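Local coordinates for protein coenzyme A transferase (Yersinia pestis, PDB 3QLI) that probably transfers coenzyme A from an acyl-CoA thioester to a carboxylate acceptor such as acetate, at residues V187-A192 / P310-P316; R283-D287 / I325-N329. One frame throughout, in Å; residues are numbered along the deposited sequence.

Interaction 1: V187-A192 / P310-P316; sequences VQGEAA and PAIFSRP
Gly-189 and Ser-314 pair in a single beta bridge, their CA atoms 4.3 Å apart. Ser-314 N donates to Gln-188 O in the plane of that carbonyl, and Glu-190 N returns a bond of 2.8 Å to Ser-314 O. A water takes the N-H of Gln-188 and donates to Ile-312 O, continuing the link where the backbones separate. The Phe-313 ring folds back over the glycine: Gly-189 CA makes a CH-pi contact 3.5 Å from the ring centroid, 17° off the normal. Glu-190 leaves with CG anti to its backbone N (chi1 173°) and runs extended. Its CB passes Pro-316 CD at 3.9 Å, CG stays beside the same proline carbon, and CD brings the carboxylate to Arg-315, with OE1 3.3 Å from Pro-316 CD. There OE1 alone receives both NE (3.0 Å) and NH2 (2.9 Å) of Arg-315, side-on in the guanidinium plane. Both nitrogens reach OE1 from one face of the carboxylate, whose plane is turned 65° from the guanidinium. The third nitrogen, NH1, pairs with Asp-287, so the arginine joins two acids. Ser-314 OG is hydrogen-bonded to Asn-163 ND2. The strand around 312-314 also pairs in parallel with strand 291-293, while Val-187 and Ile-312 rest on Leu-306 of helix 300-306 and Pro-316 touches Ser-167 of helix 166-172, joining parts of the N- and C-terminal family regions.

Interaction 2: R283-D287 / I325-N329; sequences RKTLD and IIAQN
Thr-285 and Asn-329 bring their backbones within 5.0 Å, CA to CA, where an irregular loop meets the type I turn from Ile-326 to Asn-329, which continues from the helix that includes Ile-325. Asn-329 carries the polar link. Its CG lies anti to its carbonyl carbon (chi1 -69°), which directs the amide at the loop, and OD1 accepts two successive backbone N-H groups. The bond from Leu-286 N is 2.9 Å long, nearly straight at 171° and in the plane of the amide carbonyl; that from Thr-285 N, at 2.8 Å, is more bent and tilted from this plane. Lys-284 CB lies 3.4 Å from the same OD1, and its CD passes ND2. The ND2 end donates to a water 3.2 Å away, which also receives Lys-284 NZ and donates to Asp-287 OD2. Lys-284 NZ is also held by the carbonyls of Arg-290 and Ile-261. Beside the amide, Leu-286 crosses Ile-325 at about a right angle, CD1 to CG2 at 3.8 Å, and Leu-286 CD1 also touches Gln-328 CB. Thr-285 CB approaches Gln-328 O at 3.2 Å. With its oxygen gripped by two backbone donors and its nitrogen tied to the water, the buried Asn-329 amide is fixed in rotation; the water links the Lys-284 ammonium to Asp-287, whose salt bridges to Arg-290 and Arg-315 and hydrogen bond with Tyr-319 OH probably favour its ionised form.

Both contacts are partly buried and lie on the same side of the chain's centre, about 16 Å apart between centres. They meet in a salt bridge, Arg-315 NH1 to Asp-287 OD1 at 2.8 Å, and their segments alternate along the chain; strand 291-293, which the 283-287 loop leads into, pairs in parallel with strand 312-314. Interaction 1 joins the two family regions through strand-like backbone bonds, a ring over glycine and a salt bridge from a partly exposed glutamate, whereas interaction 2 links a loop to the turn beyond Ile-325 through one buried amide and a bridging water. Arg-315 and Ile-325 each lie about 11 Å, side chain to side chain, from Glu-264, which binds coenzyme A covalently.

Interaction 1: V187-A192 / P310-P316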
loop_
_atom_site.group_PDB
_atom_site.type_symbol
_atom_site.label_atom_id
_atom_site.label_comp_id
_atom_site.label_asym_id
_atom_site.label_seq_id
_atom_site.Cartn_x
_atom_site.Cartn_y
_atom_site.Cartn_z
ATOM N N VAL A 187 -0.436 8.731 -30.809
ATOM C CA VAL A 187 -0.590 9.409 -29.527
ATOM C C VAL A 187 0.734 9.968 -29.034
ATOM O O VAL A 187 1.752 9.292 -29.118
ATOM C CB VAL A 187 -1.175 8.437 -28.489
ATOM C CG1 VAL A 187 -1.127 9.044 -27.093
ATOM C CG2 VAL A 187 -2.609 8.064 -28.887
ATOM N N GLN A 188 0.723 11.204 -28.539
ATOM C CA GLN A 188 1.927 11.798 -27.963
ATOM C C GLN A 188 2.072 11.354 -26.516
ATOM O O GLN A 188 1.079 11.218 -25.787
ATOM C CB GLN A 188 1.863 13.331 -28.024
ATOM C CG GLN A 188 1.840 13.878 -29.455
ATOM C CD GLN A 188 1.529 15.370 -29.526
ATOM O OE1 GLN A 188 1.561 16.077 -28.516
ATOM N NE2 GLN A 188 1.218 15.849 -30.732
ATOM N N GLY A 189 3.305 11.141 -26.088
ATOM C CA GLY A 189 3.529 10.745 -24.712
ATOM C C GLY A 189 4.975 10.456 -24.402
ATOM O O GLY A 189 5.830 10.468 -25.289
ATOM N N GLU A 190 5.247 10.185 -23.132
ATOM C CA GLU A 190 6.603 9.882 -22.711
ATOM C C GLU A 190 6.957 8.483 -23.171
ATOM O O GLU A 190 6.325 7.510 -22.732
ATOM C CB GLU A 190 6.744 9.970 -21.195
ATOM C CG GLU A 190 8.111 9.488 -20.717
ATOM C CD GLU A 190 8.282 9.543 -19.213
ATOM O OE1 GLU A 190 7.279 9.734 -18.481
ATOM O OE2 GLU A 190 9.436 9.394 -18.763
ATOM N N ALA A 191 7.952 8.402 -24.059
ATOM C CA ALA A 191 8.406 7.136 -24.629
ATOM C C ALA A 191 7.293 6.443 -25.418
ATOM O O ALA A 191 7.344 5.226 -25.658
ATOM C CB ALA A 191 8.959 6.215 -23.527
ATOM N N ALA A 192 6.291 7.211 -25.833
ATOM C CA ALA A 192 5.182 6.647 -26.609
ATOM C C ALA A 192 5.598 6.389 -28.051
ATOM O O ALA A 192 5.037 5.529 -28.714
ATOM C CB ALA A 192 3.964 7.557 -26.572
ATOM N N PRO A 310 -2.811 17.358 -29.193
ATOM C CA PRO A 310 -1.674 18.001 -28.518
ATOM C C PRO A 310 -1.887 18.206 -27.023
ATOM O O PRO A 310 -0.951 18.626 -26.330
ATOM C CB PRO A 310 -1.577 19.376 -29.203
ATOM C CG PRO A 310 -2.570 19.350 -30.341
ATOM C CD PRO A 310 -3.570 18.305 -30.026
ATOM N N ALA A 311 -3.095 17.935 -26.536
ATOM C CA ALA A 311 -3.393 18.111 -25.115
ATOM C C ALA A 311 -3.662 16.797 -24.389
ATOM O O ALA A 311 -4.174 16.794 -23.272
ATOM C CB ALA A 311 -4.558 19.082 -24.912
ATOM N N ILE A 312 -3.329 15.680 -25.029
ATOM C CA ILE A 312 -3.427 14.375 -24.380
ATOM C C ILE A 312 -2.025 13.781 -24.417
ATOM O O ILE A 312 -1.354 13.818 -25.454
ATOM C CB ILE A 312 -4.476 13.457 -25.075
ATOM C CG1 ILE A 312 -5.874 14.071 -24.964
ATOM C CG2 ILE A 312 -4.501 12.050 -24.456
ATOM C CD1 ILE A 312 -6.944 13.357 -25.785
ATOM N N PHE A 313 -1.560 13.264 -23.283
ATOM C CA PHE A 313 -0.160 12.852 -23.189
ATOM C C PHE A 313 -0.034 11.580 -22.370
ATOM O O PHE A 313 -0.175 11.621 -21.155
ATOM C CB PHE A 313 0.657 13.986 -22.547
ATOM C CG PHE A 313 2.148 13.839 -22.701
ATOM C CD1 PHE A 313 2.764 14.127 -23.909
ATOM C CD2 PHE A 313 2.937 13.468 -21.629
ATOM C CE1 PHE A 313 4.138 14.010 -24.051
ATOM C CE2 PHE A 313 4.306 13.357 -21.758
ATOM C CZ PHE A 313 4.911 13.622 -22.974
ATOM N N SER A 314 0.228 10.446 -23.021
ATOM C CA SER A 314 0.372 9.207 -22.268
ATOM C C SER A 314 1.710 9.171 -21.532
ATOM O O SER A 314 2.724 9.708 -22.002
ATOM C CB SER A 314 0.230 7.983 -23.174
ATOM O OG SER A 314 1.334 7.886 -24.041
ATOM N N ARG A 315 1.706 8.543 -20.363
ATOM C CA ARG A 315 2.943 8.333 -19.620
ATOM C C ARG A 315 2.982 6.921 -19.038
ATOM O O ARG A 315 1.941 6.278 -18.881
ATOM C CB ARG A 315 3.108 9.419 -18.548
ATOM C CG ARG A 315 3.136 10.827 -19.165
ATOM C CD ARG A 315 3.694 11.893 -18.221
ATOM N NE ARG A 315 5.084 11.638 -17.870
ATOM C CZ ARG A 315 5.886 12.517 -17.271
ATOM N NH1 ARG A 315 5.434 13.727 -16.965
ATOM N NH2 ARG A 315 7.150 12.187 -16.989
ATOM N N PRO A 316 4.186 6.414 -18.744
ATOM C CA PRO A 316 4.311 5.029 -18.267
ATOM C C PRO A 316 3.682 4.815 -16.902
ATOM O O PRO A 316 3.554 5.763 -16.128
ATOM C CB PRO A 316 5.832 4.812 -18.179
ATOM C CG PRO A 316 6.442 6.185 -18.241
ATOM C CD PRO A 316 5.492 7.018 -19.046
HETATM O O HOH W 1 -1.733 12.573 -28.286
#

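Interaction 2: R283-D287 / I325-N329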
loop_
_atom_site.group_PDB
_atom_site.type_symbol
_atom_site.label_atom_id
_atom_site.label_comp_id
_atom_site.label_asym_id
_atom_site.label_seq_id
_atom_site.Cartn_x
_atom_site.Cartn_y
_atom_site.Cartn_z
ATOM N N ARG A 283 -5.057 23.765 -13.732
ATOM C CA ARG A 283 -4.848 23.805 -12.279
ATOM C C ARG A 283 -3.905 22.712 -11.769
ATOM O O ARG A 283 -3.594 22.662 -10.578
ATOM C CB ARG A 283 -6.185 23.747 -11.515
ATOM C CG ARG A 283 -7.277 24.699 -12.040
ATOM C CD ARG A 283 -7.216 26.097 -11.436
ATOM N NE ARG A 283 -8.329 26.929 -11.905
ATOM C CZ ARG A 283 -9.506 27.046 -11.284
ATOM N NH1 ARG A 283 -9.737 26.394 -10.152
ATOM N NH2 ARG A 283 -10.459 27.827 -11.793
ATOM N N LYS A 284 -3.454 21.836 -12.659
ATOM C CA LYS A 284 -2.490 20.807 -12.271
ATOM C C LYS A 284 -1.120 21.386 -11.954
ATOM O O LYS A 284 -0.713 22.425 -12.491
ATOM C CB LYS A 284 -2.346 19.722 -13.349
ATOM C CG LYS A 284 -3.623 18.929 -13.621
ATOM C CD LYS A 284 -3.317 17.501 -14.146
ATOM C CE LYS A 284 -2.528 17.529 -15.431
ATOM N NZ LYS A 284 -2.300 16.169 -16.027
ATOM N N THR A 285 -0.405 20.692 -11.078
ATOM C CA THR A 285 0.979 21.018 -10.779
ATOM C C THR A 285 1.918 20.311 -11.766
ATOM O O THR A 285 2.879 20.900 -12.260
ATOM C CB THR A 285 1.320 20.624 -9.333
ATOM O OG1 THR A 285 0.560 21.443 -8.444
ATOM C CG2 THR A 285 2.825 20.780 -9.044
ATOM N N LEU A 286 1.638 19.047 -12.056
ATOM C CA LEU A 286 2.446 18.316 -13.024
ATOM C C LEU A 286 1.699 18.229 -14.342
ATOM O O LEU A 286 0.465 18.206 -14.358
ATOM C CB LEU A 286 2.739 16.897 -12.519
ATOM C CG LEU A 286 3.460 16.798 -11.178
ATOM C CD1 LEU A 286 3.734 15.319 -10.791
ATOM C CD2 LEU A 286 4.759 17.600 -11.230
ATOM N N ASP A 287 2.439 18.155 -15.446
ATOM C CA ASP A 287 1.820 17.989 -16.757
ATOM C C ASP A 287 0.755 19.046 -17.009
ATOM O O ASP A 287 -0.316 18.766 -17.555
ATOM C CB ASP A 287 1.210 16.598 -16.867
ATOM C CG ASP A 287 2.196 15.508 -16.485
ATOM O OD1 ASP A 287 3.138 15.253 -17.263
ATOM O OD2 ASP A 287 2.035 14.922 -15.402
ATOM N N ILE A 325 3.517 10.811 -7.148
ATOM C CA ILE A 325 3.232 11.640 -8.319
ATOM C C ILE A 325 1.768 12.099 -8.334
ATOM O O ILE A 325 1.469 13.281 -8.531
ATOM C CB ILE A 325 3.528 10.855 -9.605
ATOM C CG1 ILE A 325 5.032 10.579 -9.730
ATOM C CG2 ILE A 325 3.025 11.607 -10.829
ATOM C CD1 ILE A 325 5.890 11.831 -9.809
ATOM N N ILE A 326 0.850 11.164 -8.123
ATOM C CA ILE A 326 -0.579 11.496 -8.104
ATOM C C ILE A 326 -0.853 12.652 -7.130
ATOM O O ILE A 326 -1.610 13.589 -7.438
ATOM C CB ILE A 326 -1.428 10.272 -7.705
ATOM C CG1 ILE A 326 -1.339 9.186 -8.793
ATOM C CG2 ILE A 326 -2.896 10.670 -7.474
ATOM C CD1 ILE A 326 -1.611 7.785 -8.281
ATOM N N ALA A 327 -0.216 12.578 -5.964
ATOM C CA ALA A 327 -0.478 13.501 -4.861
ATOM C C ALA A 327 0.044 14.913 -5.109
ATOM O O ALA A 327 -0.321 15.838 -4.384
ATOM C CB ALA A 327 0.111 12.950 -3.549
ATOM N N GLN A 328 0.905 15.083 -6.107
ATOM C CA GLN A 328 1.466 16.415 -6.376
ATOM C C GLN A 328 0.462 17.354 -7.032
ATOM O O GLN A 328 0.613 18.574 -6.977
ATOM C CB GLN A 328 2.739 16.324 -7.218
ATOM C CG GLN A 328 3.808 15.391 -6.620
ATOM C CD GLN A 328 4.147 15.729 -5.186
ATOM O OE1 GLN A 328 4.508 16.866 -4.878
ATOM N NE2 GLN A 328 4.022 14.737 -4.284
ATOM N N ASN A 329 -0.561 16.789 -7.657
ATOM C CA ASN A 329 -1.654 17.610 -8.156
ATOM C C ASN A 329 -2.660 17.841 -7.036
ATOM O O ASN A 329 -2.984 16.917 -6.297
ATOM C CB ASN A 329 -2.313 16.970 -9.382
ATOM C CG ASN A 329 -1.397 16.972 -10.601
ATOM O OD1 ASN A 329 -0.721 17.964 -10.868
ATOM N ND2 ASN A 329 -1.367 15.857 -11.339
HETATM O O HOH W 2 -0.513 14.970 -14.283
#